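Local coordinates for SCO family protein (Aquifex aeolicus, PDB 3ME7) that probably binds copper and takes part in electron transport, as a membrane-bound member of the SCO1/2 family with a thioredoxin-like domain and a redox-active disulfide, at residues Tyr37-Ala43 and Asp123-Asn128; Leu46-Leu51 and Gly145-Asn149; Asp76-Ile81 and Lys96-Ala100. One frame throughout, in Å; residues are numbered along the deposited sequence. Where two conformers were deposited one is given.

Interaction 1: Tyr37-Ala43 and Asp123-Asn128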
ATOM      1  N   TYR A  37       3.975   9.027   4.415  1.00  9.54           N
ATOM      2  CA  TYR A  37       4.158   9.330   5.842  1.00 10.76           C
ATOM      3  C   TYR A  37       3.160  10.399   6.263  1.00 11.66           C
ATOM      4  O   TYR A  37       2.678  11.145   5.420  1.00 11.41           O
ATOM      5  CB  TYR A  37       5.602   9.691   6.224  1.00 11.94           C
ATOM      6  CG  TYR A  37       6.217  10.882   5.528  1.00 13.89           C
ATOM      7  CD1 TYR A  37       6.612  10.815   4.193  1.00 13.78           C
ATOM      8  CD2 TYR A  37       6.471  12.057   6.230  1.00 13.18           C
ATOM      9  CE1 TYR A  37       7.214  11.880   3.577  1.00 15.25           C
ATOM     10  CE2 TYR A  37       7.070  13.142   5.609  1.00 15.19           C
ATOM     11  CZ  TYR A  37       7.433  13.045   4.288  1.00 14.00           C
ATOM     12  OH  TYR A  37       8.023  14.118   3.662  1.00 17.37           O
ATOM     13  N   THR A  38       2.821  10.438   7.548  1.00 12.83           N
ATOM     14  CA  THR A  38       1.600  11.154   7.960  1.00 14.05           C
ATOM     15  C   THR A  38       1.760  12.665   7.960  1.00 15.44           C
ATOM     16  O   THR A  38       0.774  13.389   7.822  1.00 17.35           O
ATOM     17  CB  THR A  38       0.976  10.642   9.294  1.00 15.21           C
ATOM     18  OG1 THR A  38       1.801  10.996  10.410  1.00 17.39           O
ATOM     19  CG2 THR A  38       0.740   9.131   9.255  1.00 17.29           C
ATOM     20  N   HIS A  39       2.998  13.132   8.097  1.00 14.55           N
ATOM     21  CA  HIS A  39       3.270  14.564   8.067  1.00 16.25           C
ATOM     22  C   HIS A  39       3.691  15.030   6.678  1.00 17.02           C
ATOM     23  O   HIS A  39       4.148  16.148   6.507  1.00 18.53           O
ATOM     24  CB  HIS A  39       4.320  14.933   9.110  1.00 17.98           C
ATOM     25  CG  HIS A  39       3.858  14.737  10.516  1.00 20.43           C
ATOM     26  ND1 HIS A  39       3.025  15.632  11.155  1.00 20.03           N
ATOM     27  CD2 HIS A  39       4.123  13.760  11.415  1.00 19.64           C
ATOM     28  CE1 HIS A  39       2.787  15.206  12.384  1.00 20.35           C
ATOM     29  NE2 HIS A  39       3.443  14.073  12.568  1.00 20.62           N
ATOM     30  N   CYS A  40       3.497  14.168   5.679  1.00 16.83           N
ATOM     31  CA  CYS A  40       3.900  14.433   4.298  1.00 17.83           C
ATOM     32  C   CYS A  40       2.893  15.382   3.638  1.00 19.51           C
ATOM     33  O   CYS A  40       1.745  15.011   3.381  1.00 20.37           O
ATOM     34  CB  CYS A  40       3.956  13.088   3.578  1.00 17.46           C
ATOM     35  SG  CYS A  40       4.430  12.943   1.828  1.00 21.99           S
ATOM     36  N   ARG A  41       3.317  16.611   3.377  1.00 19.95           N
ATOM     37  CA  ARG A  41       2.408  17.583   2.764  1.00 20.83           C
ATOM     38  C   ARG A  41       2.609  17.784   1.265  1.00 19.49           C
ATOM     39  O   ARG A  41       1.870  18.546   0.636  1.00 19.37           O
ATOM     40  CB  ARG A  41       2.442  18.916   3.510  1.00 22.62           C
ATOM     41  CG  ARG A  41       1.551  18.902   4.748  1.00 35.53           C
ATOM     42  CD  ARG A  41       1.540  20.224   5.463  1.00 25.45           C
ATOM     43  NE  ARG A  41       2.881  20.630   5.893  1.00 35.77           N
ATOM     44  CZ  ARG A  41       3.503  21.738   5.493  1.00 27.23           C
ATOM     45  NH1 ARG A  41       2.915  22.584   4.652  1.00 35.95           N
ATOM     46  NH2 ARG A  41       4.720  22.011   5.944  1.00 35.79           N
ATOM     47  N   ALA A  42       3.593  17.092   0.695  1.00 18.55           N
ATOM     48  CA  ALA A  42       3.921  17.264  -0.723  1.00 18.57           C
ATOM     49  C   ALA A  42       3.321  16.171  -1.612  1.00 18.19           C
ATOM     50  O   ALA A  42       2.222  16.330  -2.142  1.00 18.75           O
ATOM     51  CB  ALA A  42       5.449  17.374  -0.917  1.00 18.75           C
ATOM     52  N   ALA A  43       4.028  15.060  -1.769  1.00 17.18           N
ATOM     53  CA  ALA A  43       3.596  14.024  -2.697  1.00 16.37           C
ATOM     54  C   ALA A  43       2.469  13.170  -2.138  1.00 15.56           C
ATOM     55  O   ALA A  43       1.584  12.744  -2.898  1.00 15.03           O
ATOM     56  CB  ALA A  43       4.772  13.137  -3.118  1.00 16.70           C
ATOM     57  N   ASP A 123      11.689  16.872   6.049  1.00 23.82           N
ATOM     58  CA  ASP A 123      10.878  15.903   5.331  0.50 22.09           C
ATOM     59  C   ASP A 123      11.743  14.811   4.729  1.00 20.27           C
ATOM     60  O   ASP A 123      12.954  14.753   4.988  1.00 20.07           O
ATOM     61  CB  ASP A 123      10.046  16.599   4.256  0.50 22.15           C
ATOM     62  CG  ASP A 123       8.879  17.355   4.842  0.50 31.85           C
ATOM     63  OD1 ASP A 123       7.896  16.707   5.274  0.50 21.99           O
ATOM     64  OD2 ASP A 123       8.957  18.594   4.885  0.50 21.98           O
ATOM     65  N   PHE A 124      11.119  13.951   3.942  1.00 16.97           N
ATOM     66  CA  PHE A 124      11.811  12.858   3.300  1.00 15.03           C
ATOM     67  C   PHE A 124      11.759  13.013   1.787  1.00 14.30           C
ATOM     68  O   PHE A 124      10.792  13.552   1.249  1.00 14.84           O
ATOM     69  CB  PHE A 124      11.158  11.537   3.685  1.00 14.81           C
ATOM     70  CG  PHE A 124      11.331  11.164   5.132  1.00 15.10           C
ATOM     71  CD1 PHE A 124      12.604  11.045   5.696  1.00 14.76           C
ATOM     72  CD2 PHE A 124      10.217  10.902   5.925  1.00 15.70           C
ATOM     73  CE1 PHE A 124      12.766  10.680   7.043  1.00 15.44           C
ATOM     74  CE2 PHE A 124      10.363  10.538   7.262  1.00 15.65           C
ATOM     75  CZ  PHE A 124      11.639  10.432   7.820  1.00 15.62           C
ATOM     76  N   ILE A 125      12.814  12.552   1.119  1.00 11.73           N
ATOM     77  CA  ILE A 125      12.822  12.348  -0.332  1.00 11.30           C
ATOM     78  C   ILE A 125      12.558  10.856  -0.522  1.00 10.76           C
ATOM     79  O   ILE A 125      13.187  10.034   0.140  1.00 10.73           O
ATOM     80  CB  ILE A 125      14.188  12.746  -0.928  1.00 11.72           C
ATOM     81  CG1 ILE A 125      14.325  14.269  -0.958  1.00 13.89           C
ATOM     82  CG2 ILE A 125      14.375  12.190  -2.353  1.00 13.01           C
ATOM     83  CD1 ILE A 125      15.733  14.739  -1.236  1.00 13.23           C
ATOM     84  N   HIS A 126      11.612  10.512  -1.395  1.00  9.84           N
ATOM     85  CA  HIS A 126      11.157   9.134  -1.536  1.00 11.33           C
ATOM     86  C   HIS A 126      10.473   8.957  -2.894  1.00 11.18           C
ATOM     87  O   HIS A 126      10.046   9.942  -3.505  1.00 10.86           O
ATOM     88  CB  HIS A 126      10.167   8.782  -0.396  1.00 12.41           C
ATOM     89  CG  HIS A 126       8.921   9.610  -0.416  1.00 14.77           C
ATOM     90  ND1 HIS A 126       7.790   9.218  -1.098  1.00 13.57           N
ATOM     91  CD2 HIS A 126       8.636  10.820   0.120  1.00 13.44           C
ATOM     92  CE1 HIS A 126       6.859  10.145  -0.973  1.00 14.40           C
ATOM     93  NE2 HIS A 126       7.349  11.133  -0.245  1.00 15.41           N
ATOM     94  N   PRO A 127      10.403   7.707  -3.387  1.00 11.99           N
ATOM     95  CA  PRO A 127       9.587   7.448  -4.579  1.00 12.06           C
ATOM     96  C   PRO A 127       8.090   7.539  -4.339  1.00 10.58           C
ATOM     97  O   PRO A 127       7.598   7.357  -3.207  1.00 10.09           O
ATOM     98  CB  PRO A 127       9.964   6.014  -4.983  1.00 13.88           C
ATOM     99  CG  PRO A 127      10.554   5.399  -3.778  1.00 20.56           C
ATOM    100  CD  PRO A 127      11.064   6.490  -2.877  1.00 13.64           C
ATOM    101  N   ASN A 128       7.383   7.809  -5.422  1.00  8.96           N
ATOM    102  CA  ASN A 128       5.919   7.764  -5.445  1.00  8.83           C
ATOM    103  C   ASN A 128       5.500   6.452  -6.058  1.00  8.58           C
ATOM    104  O   ASN A 128       5.628   6.267  -7.258  1.00  9.07           O
ATOM    105  CB  ASN A 128       5.362   8.940  -6.262  1.00  9.86           C
ATOM    106  CG  ASN A 128       5.829  10.288  -5.727  1.00 10.86           C
ATOM    107  OD1 ASN A 128       5.818  10.534  -4.521  1.00 11.66           O
ATOM    108  ND2 ASN A 128       6.258  11.156  -6.612  1.00  9.17           N
TER
HETATM  109  O   HOH W   1       6.558  13.977  -0.292  1.00 27.85           O
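Phe124 turns the edge of its ring onto the face of Tyr37, a T-shaped pair with centroids 5.0 Å apart and planes at 73°; its CD2 stands over the centre of the phenol. Cys40 CB lies over the opposite face, so the Tyr37 ring is sandwiched. At its rim CE1 comes 3.9 Å from CD2 of His126, the two ring planes nearly perpendicular. The phenol oxygen is held as well: Phe124 N donates a nearly straight bond to Tyr37 OH (3.1 Å, 173°). Asp123 OD1 comes near this hydroxyl in one of its two conformers, so that pair is doubtful. His126 ND1 gives a bond of 2.8 Å to Pro127 O from above the carbonyl plane. With CG of His126 set between its backbone N and carbonyl carbon (chi1 63°), NE2 faces the disulfide, 4.0 Å from SG of Cys40, while a water bridges His126 NE2 and Ala43 N. Cys40, Cys44 and His126 are the predicted copper ligands; here the cysteines form a disulfide, and the His126 ring lies beside it. The loop 37-43 leads from strand 31-36 into helix 43-52, and strand 123-125, paired with 118-120, closes over it, with Phe72 packing against both Tyr37 and His126.

Interaction 2: Leu46-Leu51 and Gly145-Asn149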
ATOM      1  N   LEU A  46      -1.080  13.988  -2.762  1.00 12.86           N
ATOM      2  CA  LEU A  46      -1.377  13.752  -4.176  1.00 13.07           C
ATOM      3  C   LEU A  46      -1.658  12.265  -4.435  1.00 12.19           C
ATOM      4  O   LEU A  46      -2.645  11.918  -5.077  1.00 12.48           O
ATOM      5  CB  LEU A  46      -0.254  14.283  -5.075  1.00 13.43           C
ATOM      6  CG  LEU A  46       0.097  15.767  -4.892  1.00 13.13           C
ATOM      7  CD1 LEU A  46       1.132  16.191  -5.930  1.00 14.30           C
ATOM      8  CD2 LEU A  46      -1.164  16.620  -5.003  1.00 14.36           C
ATOM      9  N   ILE A  47      -0.805  11.402  -3.902  1.00 11.88           N
ATOM     10  CA  ILE A  47      -0.961   9.954  -4.054  1.00 12.19           C
ATOM     11  C   ILE A  47      -2.298   9.489  -3.481  1.00 11.98           C
ATOM     12  O   ILE A  47      -3.054   8.782  -4.146  1.00 12.50           O
ATOM     13  CB  ILE A  47       0.190   9.186  -3.358  1.00 13.18           C
ATOM     14  CG1 ILE A  47       1.517   9.457  -4.090  1.00 14.28           C
ATOM     15  CG2 ILE A  47      -0.133   7.685  -3.296  1.00 14.29           C
ATOM     16  CD1 ILE A  47       2.772   9.064  -3.302  1.00 13.05           C
ATOM     17  N   THR A  48      -2.594   9.922  -2.255  1.00 10.96           N
ATOM     18  CA  THR A  48      -3.794   9.441  -1.567  1.00 10.03           C
ATOM     19  C   THR A  48      -5.050   9.982  -2.250  1.00 10.39           C
ATOM     20  O   THR A  48      -6.006   9.240  -2.461  1.00  9.66           O
ATOM     21  CB  THR A  48      -3.744   9.773  -0.070  1.00  9.93           C
ATOM     22  OG1 THR A  48      -2.527   9.227   0.474  1.00 10.02           O
ATOM     23  CG2 THR A  48      -4.914   9.151   0.650  1.00 10.12           C
ATOM     24  N   LYS A  49      -5.038  11.267  -2.615  1.00 11.25           N
ATOM     25  CA  LYS A  49      -6.168  11.857  -3.341  1.00 12.21           C
ATOM     26  C   LYS A  49      -6.357  11.170  -4.692  1.00 12.00           C
ATOM     27  O   LYS A  49      -7.489  10.942  -5.117  1.00 12.74           O
ATOM     28  CB  LYS A  49      -5.949  13.359  -3.550  1.00 13.04           C
ATOM     29  CG  LYS A  49      -6.070  14.167  -2.276  1.00 15.13           C
ATOM     30  CD  LYS A  49      -5.640  15.604  -2.508  1.00 14.79           C
ATOM     31  CE  LYS A  49      -5.786  16.402  -1.224  1.00 16.70           C
ATOM     32  NZ  LYS A  49      -5.634  17.839  -1.503  1.00 16.99           N
ATOM     33  N   SER A  50      -5.252  10.848  -5.365  1.00 12.49           N
ATOM     34  CA  SER A  50      -5.340  10.124  -6.635  1.00 13.42           C
ATOM     35  C   SER A  50      -5.946   8.722  -6.465  1.00 13.20           C
ATOM     36  O   SER A  50      -6.804   8.314  -7.255  1.00 13.01           O
ATOM     37  CB  SER A  50      -3.982  10.069  -7.328  1.00 13.76           C
ATOM     38  OG  SER A  50      -4.143   9.608  -8.661  1.00 26.71           O
ATOM     39  N   LEU A  51      -5.505   7.989  -5.442  1.00 12.03           N
ATOM     40  CA  LEU A  51      -6.120   6.705  -5.081  1.00 11.72           C
ATOM     41  C   LEU A  51      -7.590   6.819  -4.750  1.00 11.64           C
ATOM     42  O   LEU A  51      -8.382   5.987  -5.172  1.00 11.12           O
ATOM     43  CB  LEU A  51      -5.394   6.098  -3.872  1.00 12.13           C
ATOM     44  CG  LEU A  51      -4.066   5.462  -4.224  1.00 12.82           C
ATOM     45  CD1 LEU A  51      -3.444   4.951  -2.922  1.00 12.92           C
ATOM     46  CD2 LEU A  51      -4.232   4.301  -5.226  1.00 11.72           C
ATOM     47  N   GLY A 145       4.228   7.235  -9.594  1.00 10.95           N
ATOM     48  CA  GLY A 145       3.771   8.599  -9.814  1.00 11.73           C
ATOM     49  C   GLY A 145       2.590   8.969  -8.952  1.00 13.02           C
ATOM     50  O   GLY A 145       2.270   8.285  -7.960  1.00 13.24           O
ATOM     51  N   VAL A 146       1.957  10.074  -9.317  1.00 14.77           N
ATOM     52  CA  VAL A 146       0.875  10.640  -8.511  1.00 16.95           C
ATOM     53  C   VAL A 146      -0.367  10.935  -9.353  1.00 19.69           C
ATOM     54  O   VAL A 146      -1.349  11.460  -8.825  1.00 21.14           O
ATOM     55  CB  VAL A 146       1.315  11.928  -7.757  1.00 16.61           C
ATOM     56  CG1 VAL A 146       2.584  11.687  -6.948  1.00 13.05           C
ATOM     57  CG2 VAL A 146       1.538  13.083  -8.722  1.00 12.06           C
ATOM     58  N   ASN A 147      -0.308  10.621 -10.645  1.00 20.38           N
ATOM     59  CA  ASN A 147      -1.375  10.936 -11.603  1.00 22.28           C
ATOM     60  C   ASN A 147      -1.894   9.642 -12.221  1.00 22.06           C
ATOM     61  O   ASN A 147      -1.577   9.336 -13.368  1.00 23.09           O
ATOM     62  CB  ASN A 147      -0.847  11.881 -12.710  1.00 23.69           C
ATOM     63  CG  ASN A 147      -0.325  13.218 -12.168  1.00 36.57           C
ATOM     64  OD1 ASN A 147      -1.008  13.901 -11.402  1.00 25.65           O
ATOM     65  ND2 ASN A 147       0.887  13.608 -12.589  1.00 24.41           N
ATOM     66  N   TYR A 148      -2.673   8.882 -11.448  1.00 21.10           N
ATOM     67  CA  TYR A 148      -3.029   7.500 -11.816  1.00 20.95           C
ATOM     68  C   TYR A 148      -4.099   7.431 -12.884  1.00 21.77           C
ATOM     69  O   TYR A 148      -5.027   8.257 -12.914  1.00 23.07           O
ATOM     70  CB  TYR A 148      -3.441   6.682 -10.580  1.00 20.76           C
ATOM     71  CG  TYR A 148      -2.410   6.694  -9.476  1.00 24.31           C
ATOM     72  CD1 TYR A 148      -1.060   6.493  -9.762  1.00 20.13           C
ATOM     73  CD2 TYR A 148      -2.776   6.890  -8.143  1.00 20.27           C
ATOM     74  CE1 TYR A 148      -0.108   6.512  -8.763  1.00 24.22           C
ATOM     75  CE2 TYR A 148      -1.823   6.920  -7.132  1.00 24.35           C
ATOM     76  CZ  TYR A 148      -0.500   6.721  -7.442  1.00 20.04           C
ATOM     77  OH  TYR A 148       0.451   6.755  -6.454  1.00 24.33           O
ATOM     78  N   ASN A 149      -3.950   6.463 -13.787  1.00 20.77           N
ATOM     79  CA  ASN A 149      -5.012   6.174 -14.729  1.00 19.77           C
ATOM     80  C   ASN A 149      -5.690   4.850 -14.406  1.00 17.59           C
ATOM     81  O   ASN A 149      -5.117   3.961 -13.778  1.00 18.15           O
ATOM     82  CB  ASN A 149      -4.564   6.289 -16.195  1.00 21.08           C
ATOM     83  CG  ASN A 149      -3.527   5.259 -16.582  1.00 19.48           C
ATOM     84  OD1 ASN A 149      -3.843   4.094 -16.821  1.00 22.22           O
ATOM     85  ND2 ASN A 149      -2.283   5.699 -16.695  1.00 22.45           N
TER
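Ser50 and Tyr148 meet through the serine hydroxyl: OG is anti to the backbone N (chi1 -168°), which swings it off the helix to receive Tyr148 N at 3.2 Å in a bond bent little from straight (165°). The same oxygen lies beside the Tyr148 ring, 3.1 Å from CD2, and Ser50 CB rests 3.3 Å from the carbonyl O of Val146. Tyr148 has CG beside its own backbone N (chi1 -54°), and this carries the ring obliquely back across the helix, past Ser50 and Leu51, until OH reaches Ile47. There OH sits 3.3 Å from CG2 of Ile47 and makes a weak bond with Gly145 O, folding back over the loop that carries it. In the thioredoxin-like fold of SCO proteins the helix 43-52 holds Cys44, the second of the two redox-active cysteines, near its start, and this loop, running from edge strand 139-144 into helix 150-160, passes along one flank of it. Val146 packs between two helix residues by separate atoms: the side chains of Val146 and Ile47 cross at about a right angle, CG1 to CG1 at 3.8 Å, and Val146 CB faces Leu46 CB at 3.9 Å. Leu51 adds its CG and CD2 near the CE2 corner of Tyr148, whose ring also meets Phe153 edge-to-face. Gly145 takes a positive phi, at which a side chain would collide with the carbonyl oxygen of the residue before.

Interaction 3: Asp76-Ile81 and Lys96-Ala100. With SO4 (sulfate ion), chain C.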
ATOM      1  N   ASP A  76       6.030   7.674  13.415  1.00 12.89           N
ATOM      2  CA  ASP A  76       4.576   7.778  13.380  1.00 12.06           C
ATOM      3  C   ASP A  76       3.949   6.800  14.384  1.00 11.50           C
ATOM      4  O   ASP A  76       4.355   5.632  14.474  1.00 12.22           O
ATOM      5  CB  ASP A  76       4.032   7.524  11.960  1.00 11.72           C
ATOM      6  CG  ASP A  76       4.013   8.774  11.088  1.00 16.46           C
ATOM      7  OD1 ASP A  76       4.281   9.890  11.582  1.00 12.92           O
ATOM      8  OD2 ASP A  76       3.711   8.645   9.883  1.00 11.85           O
ATOM      9  N   THR A  77       2.995   7.305  15.157  1.00 10.83           N
ATOM     10  CA  THR A  77       2.269   6.532  16.159  1.00 11.07           C
ATOM     11  C   THR A  77       0.840   6.251  15.684  1.00 11.32           C
ATOM     12  O   THR A  77       0.402   6.735  14.619  1.00 11.62           O
ATOM     13  CB  THR A  77       2.156   7.325  17.460  1.00 10.92           C
ATOM     14  OG1 THR A  77       1.400   8.510  17.207  1.00 12.72           O
ATOM     15  CG2 THR A  77       3.550   7.697  18.000  1.00 13.09           C
ATOM     16  N   LEU A  78       0.117   5.482  16.497  1.00 11.26           N
ATOM     17  CA  LEU A  78      -1.305   5.205  16.247  1.00 11.61           C
ATOM     18  C   LEU A  78      -2.118   6.493  16.142  1.00 11.07           C
ATOM     19  O   LEU A  78      -2.983   6.614  15.288  1.00 10.30           O
ATOM     20  CB  LEU A  78      -1.868   4.269  17.317  1.00 12.95           C
ATOM     21  CG  LEU A  78      -1.266   2.858  17.284  1.00 12.22           C
ATOM     22  CD1 LEU A  78      -1.821   2.025  18.430  1.00 14.45           C
ATOM     23  CD2 LEU A  78      -1.539   2.167  15.965  1.00 14.73           C
ATOM     24  N   GLU A  79      -1.811   7.466  16.997  1.00 11.36           N
ATOM     25  CA  GLU A  79      -2.425   8.788  16.917  1.00 11.08           C
ATOM     26  C   GLU A  79      -2.240   9.414  15.526  1.00 10.99           C
ATOM     27  O   GLU A  79      -3.191   9.925  14.932  1.00 11.28           O
ATOM     28  CB  GLU A  79      -1.812   9.675  18.015  1.00 12.93           C
ATOM     29  CG  GLU A  79      -2.247  11.125  18.033  1.00 28.02           C
ATOM     30  CD  GLU A  79      -1.576  11.907  19.156  1.00 15.88           C
ATOM     31  OE1 GLU A  79      -0.357  12.192  19.055  1.00 28.56           O
ATOM     32  OE2 GLU A  79      -2.268  12.242  20.134  1.00 28.42           O
ATOM     33  N   ASP A  80      -1.010   9.344  15.024  1.00 10.23           N
ATOM     34  CA  ASP A  80      -0.681   9.889  13.703  1.00 10.61           C
ATOM     35  C   ASP A  80      -1.458   9.226  12.567  1.00 10.09           C
ATOM     36  O   ASP A  80      -1.962   9.923  11.679  1.00 10.50           O
ATOM     37  CB  ASP A  80       0.814   9.781  13.417  1.00 11.51           C
ATOM     38  CG  ASP A  80       1.647  10.656  14.323  1.00 10.43           C
ATOM     39  OD1 ASP A  80       1.329  11.851  14.476  1.00 12.81           O
ATOM     40  OD2 ASP A  80       2.629  10.151  14.885  1.00 12.45           O
ATOM     41  N   ILE A  81      -1.533   7.892  12.578  1.00 10.23           N
ATOM     42  CA  ILE A  81      -2.234   7.211  11.485  1.00  9.91           C
ATOM     43  C   ILE A  81      -3.752   7.370  11.562  1.00 10.19           C
ATOM     44  O   ILE A  81      -4.419   7.399  10.530  1.00 10.43           O
ATOM     45  CB  ILE A  81      -1.802   5.735  11.282  1.00 10.50           C
ATOM     46  CG1 ILE A  81      -1.961   4.906  12.562  1.00 11.22           C
ATOM     47  CG2 ILE A  81      -0.385   5.675  10.701  1.00 11.31           C
ATOM     48  CD1 ILE A  81      -1.837   3.405  12.298  1.00 10.12           C
ATOM     49  N   LYS A  96      -7.300   0.240   4.855  1.00 10.41           N
ATOM     50  CA  LYS A  96      -6.726   0.450   6.178  1.00 10.57           C
ATOM     51  C   LYS A  96      -5.618   1.473   6.105  1.00  9.17           C
ATOM     52  O   LYS A  96      -5.019   1.662   5.047  1.00  8.28           O
ATOM     53  CB  LYS A  96      -6.161  -0.856   6.730  1.00 11.71           C
ATOM     54  CG  LYS A  96      -7.174  -1.985   6.834  1.00 17.73           C
ATOM     55  CD  LYS A  96      -6.543  -3.189   7.503  1.00 13.77           C
ATOM     56  CE  LYS A  96      -7.288  -4.462   7.184  1.00 17.71           C
ATOM     57  NZ  LYS A  96      -8.682  -4.381   7.734  1.00 14.51           N
ATOM     58  N   VAL A  97      -5.383   2.160   7.223  1.00  8.49           N
ATOM     59  CA  VAL A  97      -4.173   2.961   7.413  1.00  8.84           C
ATOM     60  C   VAL A  97      -3.416   2.292   8.559  1.00  8.36           C
ATOM     61  O   VAL A  97      -3.983   2.079   9.655  1.00  8.48           O
ATOM     62  CB  VAL A  97      -4.487   4.423   7.749  1.00  8.88           C
ATOM     63  CG1 VAL A  97      -3.195   5.216   7.850  1.00 10.54           C
ATOM     64  CG2 VAL A  97      -5.417   5.064   6.683  1.00 10.85           C
ATOM     65  N   VAL A  98      -2.155   1.926   8.303  1.00  8.84           N
ATOM     66  CA  VAL A  98      -1.401   1.091   9.238  1.00  7.51           C
ATOM     67  C   VAL A  98       0.003   1.614   9.423  1.00  6.26           C
ATOM     68  O   VAL A  98       0.501   2.375   8.580  1.00  7.00           O
ATOM     69  CB  VAL A  98      -1.325  -0.395   8.798  1.00  7.99           C
ATOM     70  CG1 VAL A  98      -2.711  -0.907   8.425  1.00  9.09           C
ATOM     71  CG2 VAL A  98      -0.372  -0.589   7.610  1.00  8.68           C
ATOM     72  N   LYS A  99       0.610   1.188  10.523  1.00  6.66           N
ATOM     73  CA  LYS A  99       2.058   1.356  10.740  1.00  7.02           C
ATOM     74  C   LYS A  99       2.654  -0.023  11.000  1.00  8.55           C
ATOM     75  O   LYS A  99       1.945  -0.952  11.388  1.00  8.60           O
ATOM     76  CB  LYS A  99       2.349   2.285  11.928  1.00  7.95           C
ATOM     77  CG  LYS A  99       1.761   1.784  13.254  1.00  7.56           C
ATOM     78  CD  LYS A  99       2.268   2.602  14.437  1.00  9.41           C
ATOM     79  CE  LYS A  99       3.705   2.209  14.790  1.00  8.41           C
ATOM     80  NZ  LYS A  99       4.228   3.062  15.896  1.00 10.47           N
ATOM     81  N   ALA A 100       3.962  -0.151  10.809  1.00  8.98           N
ATOM     82  CA  ALA A 100       4.682  -1.376  11.140  1.00 10.09           C
ATOM     83  C   ALA A 100       4.879  -1.407  12.667  1.00  9.90           C
ATOM     84  O   ALA A 100       5.145  -0.375  13.284  1.00 11.29           O
ATOM     85  CB  ALA A 100       6.034  -1.382  10.424  1.00 11.11           C
TER
HETATM   86  S   SO4 C 501       2.189   3.575  19.210  1.00 15.65           S
HETATM   87  O1  SO4 C 501       2.367   3.390  17.774  1.00 20.24           O
HETATM   88  O2  SO4 C 501       1.925   2.286  19.831  1.00 21.51           O
HETATM   89  O3  SO4 C 501       3.391   4.189  19.782  1.00 20.02           O
HETATM   90  O4  SO4 C 501       1.034   4.443  19.445  1.00 19.97           O
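A lysine near the end of a strand reaches back to the start of a helix and shares a sulfate with it: Lys99 NZ donates to Asp76 O at 2.9 Å and to the sulfate O1 at 2.7 Å. Both belong to the beta-alpha-beta unit of strand 66-71, helix 78-87 and strand 95-100. The Lys99 chain bends at chi3 (-76°), which brings NZ round to the Asp76 carbonyl, meeting it in the carbonyl plane. With an alanine here the ammonium is gone, which is likely to leave the Asp76 carbonyl without this donor and the sulfate held more loosely. Leu78 N donates to sulfate O4 at 3.3 Å, so the anion, which probably came from the crystallisation medium, sits at the helix N terminus, where the helix dipole would probably favour it. Thr77 and Asp80 close that end as a capping box, with Thr77 N bonded to Asp80 OD2. Ile81 packs on the strand, its CB 3.7 Å from CG1 of Val97, the two side chains running antiparallel alongside each other. With chi1 at 56°, CG1 of Ile81 is flanked by N and C, and CD1 thereby lies over the strand backbone, 3.7 Å from Val97 O.

How the interactions relate
From the N terminus, the chain first passes 37-43 and then 46-51, the loop and helix that carry the redox site. The segments 76-81 and 96-100 follow, and interaction 3 closes a short loop within the beta-alpha-beta unit. Interaction 1 then closes a long one, tying the 118-125 hairpin to the loop after strand 31-36, and interaction 2 another, tying the loop after edge strand 139-144 to helix 43-52. These two long loops cross, and each encloses interaction 3. Asn128 joins interactions 1 and 2, its O 2.9 Å from Gly145 N. Thr38 links interactions 1 and 3, OG1 lying 3.0 Å from Asp76 OD1; interactions 2 and 3 do not touch.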